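Local coordinates for extracellular solute-binding protein (Conexibacter woesei, PDB 4P98) that probably captures a small-molecule solute at the cell surface and delivers it to an ABC transporter in the membrane, at residues 64-69 against 89-93; 116-122 against 264-270. All blocks are in the same frame, centred on the assembly; numbering follows the deposited sequence.

Interaction 1 of 2, residues 64-69 against 89-93; sequences AEPVIR and PILRV
I68 reaches three residues of 89-93: CD1 lies 3.7 Å from P89 CB and 3.8 Å from I90 CD1, while CG2 rests 3.8 Å from V93 CB. With CG1 beside the backbone N (chi1 -68°), the CG1-CD1 arm is turned to P89 and I90 and CG2 to V93. V93 is gripped from its other side, where its CG2 meets E65 CG at 3.7 Å and lies over one face of the R69 guanidinium. E65, fully extended, reaches outward from its helix, and R69 NH2 donates to its OE2 (2.8 Å) on the anti side of the carboxylate, nearly straight (165°). R69 NH2 also pairs with E96. A water joins the helices, donating to E65 OE2 (2.8 Å) and accepting from R92 NE. Shortening E65 to an alanine would probably cost R69 one of its acid partners, break the water link to R92 and take a neighbour from V93 CG2. Further in, F102 of the parallel sheet backs I68 and I90 beneath helices 61-73 and 84-94. The segments cross at -47°: apolar contacts hold the inner side, while on the outer side water mediates, E65 OE1 staying 4.1 Å from R92 NE, beyond a salt bridge.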
# COMPACT_ATOMS: atom_id res chain seq x y z
N ALA A 64 -13.97 -16.94 2.89
CA ALA A 64 -13.37 -16.29 4.08
C ALA A 64 -14.13 -16.53 5.39
O ALA A 64 -13.51 -16.72 6.43
CB ALA A 64 -13.20 -14.80 3.84
N GLU A 65 -15.46 -16.51 5.36
CA GLU A 65 -16.22 -16.59 6.60
C GLU A 65 -15.96 -17.89 7.40
O GLU A 65 -15.68 -17.83 8.58
CB GLU A 65 -17.71 -16.34 6.36
CG GLU A 65 -18.58 -16.54 7.58
CD GLU A 65 -20.02 -16.13 7.36
OE1 GLU A 65 -20.26 -15.25 6.51
OE2 GLU A 65 -20.92 -16.68 8.04
N PRO A 66 -16.02 -19.06 6.75
CA PRO A 66 -15.71 -20.27 7.52
C PRO A 66 -14.26 -20.36 8.05
O PRO A 66 -14.03 -20.92 9.11
CB PRO A 66 -16.00 -21.43 6.55
CG PRO A 66 -16.52 -20.83 5.30
CD PRO A 66 -16.54 -19.34 5.40
N VAL A 67 -13.29 -19.80 7.31
CA VAL A 67 -11.90 -19.81 7.75
C VAL A 67 -11.75 -18.92 8.98
O VAL A 67 -11.11 -19.31 9.96
CB VAL A 67 -10.96 -19.31 6.62
CG1 VAL A 67 -9.54 -19.11 7.14
CG2 VAL A 67 -10.96 -20.28 5.45
N ILE A 68 -12.34 -17.73 8.93
CA ILE A 68 -12.35 -16.82 10.07
C ILE A 68 -13.01 -17.50 11.28
O ILE A 68 -12.47 -17.49 12.38
CB ILE A 68 -13.07 -15.49 9.70
CG1 ILE A 68 -12.25 -14.72 8.67
CG2 ILE A 68 -13.30 -14.63 10.94
CD1 ILE A 68 -13.04 -13.68 7.91
N ARG A 69 -14.17 -18.12 11.06
CA ARG A 69 -14.88 -18.80 12.14
C ARG A 69 -14.01 -19.89 12.78
O ARG A 69 -13.98 -20.02 14.01
CB ARG A 69 -16.19 -19.42 11.62
CG ARG A 69 -17.00 -20.12 12.71
CD ARG A 69 -18.38 -20.57 12.24
NE ARG A 69 -19.21 -19.42 11.88
CZ ARG A 69 -19.50 -19.05 10.64
NH1 ARG A 69 -19.07 -19.74 9.58
NH2 ARG A 69 -20.25 -17.96 10.46
N PRO A 89 -17.09 -10.40 6.14
CA PRO A 89 -16.97 -11.66 6.89
C PRO A 89 -16.40 -11.48 8.29
O PRO A 89 -16.91 -12.08 9.24
CB PRO A 89 -16.01 -12.49 6.04
CG PRO A 89 -16.07 -11.92 4.68
CD PRO A 89 -16.59 -10.53 4.75
N ILE A 90 -15.37 -10.64 8.43
CA ILE A 90 -14.85 -10.34 9.75
C ILE A 90 -15.95 -9.79 10.65
O ILE A 90 -16.13 -10.27 11.77
CB ILE A 90 -13.69 -9.33 9.73
CG1 ILE A 90 -12.43 -9.96 9.13
CG2 ILE A 90 -13.42 -8.79 11.14
CD1 ILE A 90 -11.71 -10.90 10.08
N LEU A 91 -16.71 -8.81 10.17
CA LEU A 91 -17.72 -8.18 11.03
C LEU A 91 -18.83 -9.16 11.44
O LEU A 91 -19.32 -9.09 12.55
CB LEU A 91 -18.34 -6.96 10.35
CG LEU A 91 -17.36 -5.84 10.00
CD1 LEU A 91 -18.07 -4.80 9.18
CD2 LEU A 91 -16.80 -5.22 11.26
N ARG A 92 -19.20 -10.07 10.54
CA ARG A 92 -20.25 -11.05 10.83
C ARG A 92 -19.82 -12.07 11.89
O ARG A 92 -20.56 -12.34 12.84
CB ARG A 92 -20.67 -11.78 9.55
CG ARG A 92 -21.26 -10.88 8.47
CD ARG A 92 -21.79 -11.73 7.34
NE ARG A 92 -22.94 -12.48 7.83
CZ ARG A 92 -24.18 -12.01 7.86
NH1 ARG A 92 -24.46 -10.81 7.37
NH2 ARG A 92 -25.14 -12.76 8.37
N VAL A 93 -18.62 -12.61 11.73
CA VAL A 93 -18.12 -13.63 12.64
C VAL A 93 -17.81 -13.02 14.01
O VAL A 93 -18.04 -13.66 15.03
CB VAL A 93 -16.91 -14.39 12.05
CG1 VAL A 93 -16.37 -15.43 13.03
CG2 VAL A 93 -17.33 -15.08 10.76
O HOH W 1 -22.97 -15.05 9.10

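Interaction 2 of 2, residues 116-122 against 264-270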
# COMPACT_ATOMS: atom_id res chain seq x y z
N PRO A 116 -18.13 -4.16 19.28
CA PRO A 116 -17.23 -3.83 20.39
C PRO A 116 -15.90 -4.56 20.38
O PRO A 116 -14.97 -4.13 21.06
CB PRO A 116 -18.02 -4.25 21.64
CG PRO A 116 -19.45 -4.32 21.20
CD PRO A 116 -19.40 -4.75 19.76
N ASN A 117 -15.81 -5.66 19.65
CA ASN A 117 -14.59 -6.46 19.60
C ASN A 117 -13.84 -6.38 18.27
O ASN A 117 -13.01 -7.25 17.99
CB ASN A 117 -14.88 -7.93 19.96
CG ASN A 117 -15.86 -8.61 19.02
OD1 ASN A 117 -16.68 -7.95 18.36
ND2 ASN A 117 -15.81 -9.94 18.98
N VAL A 118 -14.10 -5.34 17.49
CA VAL A 118 -13.41 -5.17 16.22
C VAL A 118 -12.72 -3.80 16.16
O VAL A 118 -13.33 -2.80 16.49
CB VAL A 118 -14.38 -5.29 15.02
CG1 VAL A 118 -13.61 -5.29 13.71
CG2 VAL A 118 -15.25 -6.55 15.14
N ASP A 119 -11.45 -3.80 15.76
CA ASP A 119 -10.74 -2.57 15.39
C ASP A 119 -10.73 -2.47 13.85
O ASP A 119 -10.62 -3.48 13.14
CB ASP A 119 -9.28 -2.61 15.89
CG ASP A 119 -9.12 -2.37 17.39
OD1 ASP A 119 -10.12 -2.11 18.11
OD2 ASP A 119 -7.95 -2.44 17.85
N GLY A 120 -10.84 -1.25 13.34
CA GLY A 120 -10.83 -1.00 11.91
C GLY A 120 -9.73 -0.06 11.46
O GLY A 120 -9.18 0.71 12.27
N TRP A 121 -9.39 -0.11 10.18
CA TRP A 121 -8.46 0.85 9.61
C TRP A 121 -8.73 1.15 8.15
O TRP A 121 -9.45 0.41 7.45
CB TRP A 121 -7.00 0.43 9.83
CG TRP A 121 -6.59 -0.83 9.10
CD1 TRP A 121 -6.74 -2.12 9.53
CD2 TRP A 121 -5.95 -0.91 7.82
NE1 TRP A 121 -6.23 -2.99 8.59
CE2 TRP A 121 -5.76 -2.27 7.52
CE3 TRP A 121 -5.54 0.05 6.88
CZ2 TRP A 121 -5.17 -2.71 6.32
CZ3 TRP A 121 -4.94 -0.39 5.69
CH2 TRP A 121 -4.77 -1.75 5.43
N THR A 122 -8.15 2.26 7.71
CA THR A 122 -8.31 2.73 6.36
C THR A 122 -7.04 3.49 5.91
O THR A 122 -6.16 3.80 6.73
CB THR A 122 -9.55 3.63 6.23
OG1 THR A 122 -9.82 3.89 4.84
CG2 THR A 122 -9.36 4.94 6.94
N PHE A 264 -8.99 -3.73 23.92
CA PHE A 264 -9.25 -3.91 22.50
C PHE A 264 -10.68 -3.59 22.11
O PHE A 264 -11.62 -3.92 22.83
CB PHE A 264 -8.91 -5.35 22.09
CG PHE A 264 -8.84 -5.55 20.59
CD1 PHE A 264 -10.01 -5.72 19.85
CD2 PHE A 264 -7.62 -5.57 19.93
CE1 PHE A 264 -9.96 -5.88 18.47
CE2 PHE A 264 -7.57 -5.74 18.55
CZ PHE A 264 -8.74 -5.90 17.82
N GLY A 265 -10.84 -2.95 20.96
CA GLY A 265 -12.16 -2.80 20.35
C GLY A 265 -12.50 -1.36 19.97
O GLY A 265 -12.22 -0.42 20.71
N ARG A 266 -13.12 -1.22 18.81
CA ARG A 266 -13.63 0.06 18.31
C ARG A 266 -12.59 1.15 18.03
O ARG A 266 -12.96 2.29 17.79
CB ARG A 266 -14.80 0.57 19.18
CG ARG A 266 -16.07 -0.18 18.82
CD ARG A 266 -17.24 0.04 19.73
NE ARG A 266 -18.41 -0.60 19.12
CZ ARG A 266 -19.60 -0.76 19.70
NH1 ARG A 266 -20.58 -1.36 19.03
NH2 ARG A 266 -19.82 -0.34 20.93
N ARG A 267 -11.32 0.78 17.99
CA ARG A 267 -10.28 1.67 17.49
C ARG A 267 -10.46 1.82 15.99
O ARG A 267 -10.78 0.84 15.29
CB ARG A 267 -8.90 1.09 17.79
CG ARG A 267 -7.77 2.12 17.76
CD ARG A 267 -7.85 3.09 18.95
NE ARG A 267 -7.68 2.44 20.25
CZ ARG A 267 -6.50 2.11 20.79
NH1 ARG A 267 -5.36 2.33 20.14
NH2 ARG A 267 -6.48 1.52 21.99
N PHE A 268 -10.31 3.05 15.49
CA PHE A 268 -10.30 3.26 14.06
C PHE A 268 -9.07 4.05 13.65
O PHE A 268 -8.94 5.23 13.97
CB PHE A 268 -11.58 3.92 13.54
CG PHE A 268 -11.71 3.83 12.06
CD1 PHE A 268 -12.02 2.62 11.47
CD2 PHE A 268 -11.49 4.94 11.25
CE1 PHE A 268 -12.11 2.51 10.09
CE2 PHE A 268 -11.59 4.83 9.87
CZ PHE A 268 -11.90 3.62 9.29
N ASP A 269 -8.19 3.37 12.93
CA ASP A 269 -6.89 3.93 12.57
C ASP A 269 -6.82 4.35 11.10
O ASP A 269 -7.26 3.62 10.19
CB ASP A 269 -5.80 2.89 12.89
CG ASP A 269 -5.76 2.53 14.36
OD1 ASP A 269 -5.72 3.47 15.19
OD2 ASP A 269 -5.76 1.31 14.70
N VAL A 270 -6.29 5.54 10.86
CA VAL A 270 -5.99 5.99 9.52
C VAL A 270 -4.49 5.82 9.30
O VAL A 270 -3.67 6.33 10.06
CB VAL A 270 -6.41 7.45 9.30
CG1 VAL A 270 -6.14 7.87 7.87
CG2 VAL A 270 -7.89 7.63 9.62
O HOH W 2 -7.28 -0.58 13.67
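Strand 268-270 forms the edge of the parallel six-stranded sheet in one alpha/beta lobe of this periplasmic-binding-protein fold, and it pairs in parallel with strand 118-122. The pairing follows the alternation expected of parallel strands: G120 N donates to R267 O (2.9 Å, 168°), G120 O accepts from D269 N, and T122 N donates to D269 O. On its other edge, strand 118-122 bonds to strand 101-105, which places it inside the sheet. Ahead of the regular pairing the chain of 264-267 curls around D119. R266 N donates to V118 O at 2.8 Å from above the carbonyl plane, and R267 N reaches D119 OD1 (3.1 Å), also from above the carboxylate plane. The D119 carboxylate lies almost flat over the F264 ring, planes 11° apart, with OD2 3.4 Å from CE2; its CG stands beside the backbone N (chi1 -75°), which brings the group over that ring. N117 O approaches the same ring at its edge. G265 fits closely under P116 O, where a side chain would clash, and its backbone angles also call for glycine. At the outer end, the R266 guanidinium lays one face over P116 N, while its NE bonds to L114 O. Farther along, the F268 ring slants across G120, which offers no side chain to obstruct it, and its CE2 lies 3.7 Å from T122 CG2. Beside the strands, a water donates to both G120 O (2.7 Å) and D269 OD2.

How the interactions relate
Both contacts belong to the same lobe, the one built on the six-stranded parallel sheet, and they lie about 16 Å apart, centre to centre. Interaction 1 comes first along the chain and joins helices 61-73 and 84-94, which flank the sheet; interaction 2 follows and joins strand 118-123 to edge strand 268-271. Helix 84-94 connects them directly, since L91 CD2 packs against V118 CG1 at 4.0 Å, and F102 of strand 101-105 touches side chains from both. Interaction 2 also spans 141 residues, which include the whole second, five-stranded sheet. The chain therefore returns to complete the first lobe, consistent with the two-lobed architecture of solute-binding proteins.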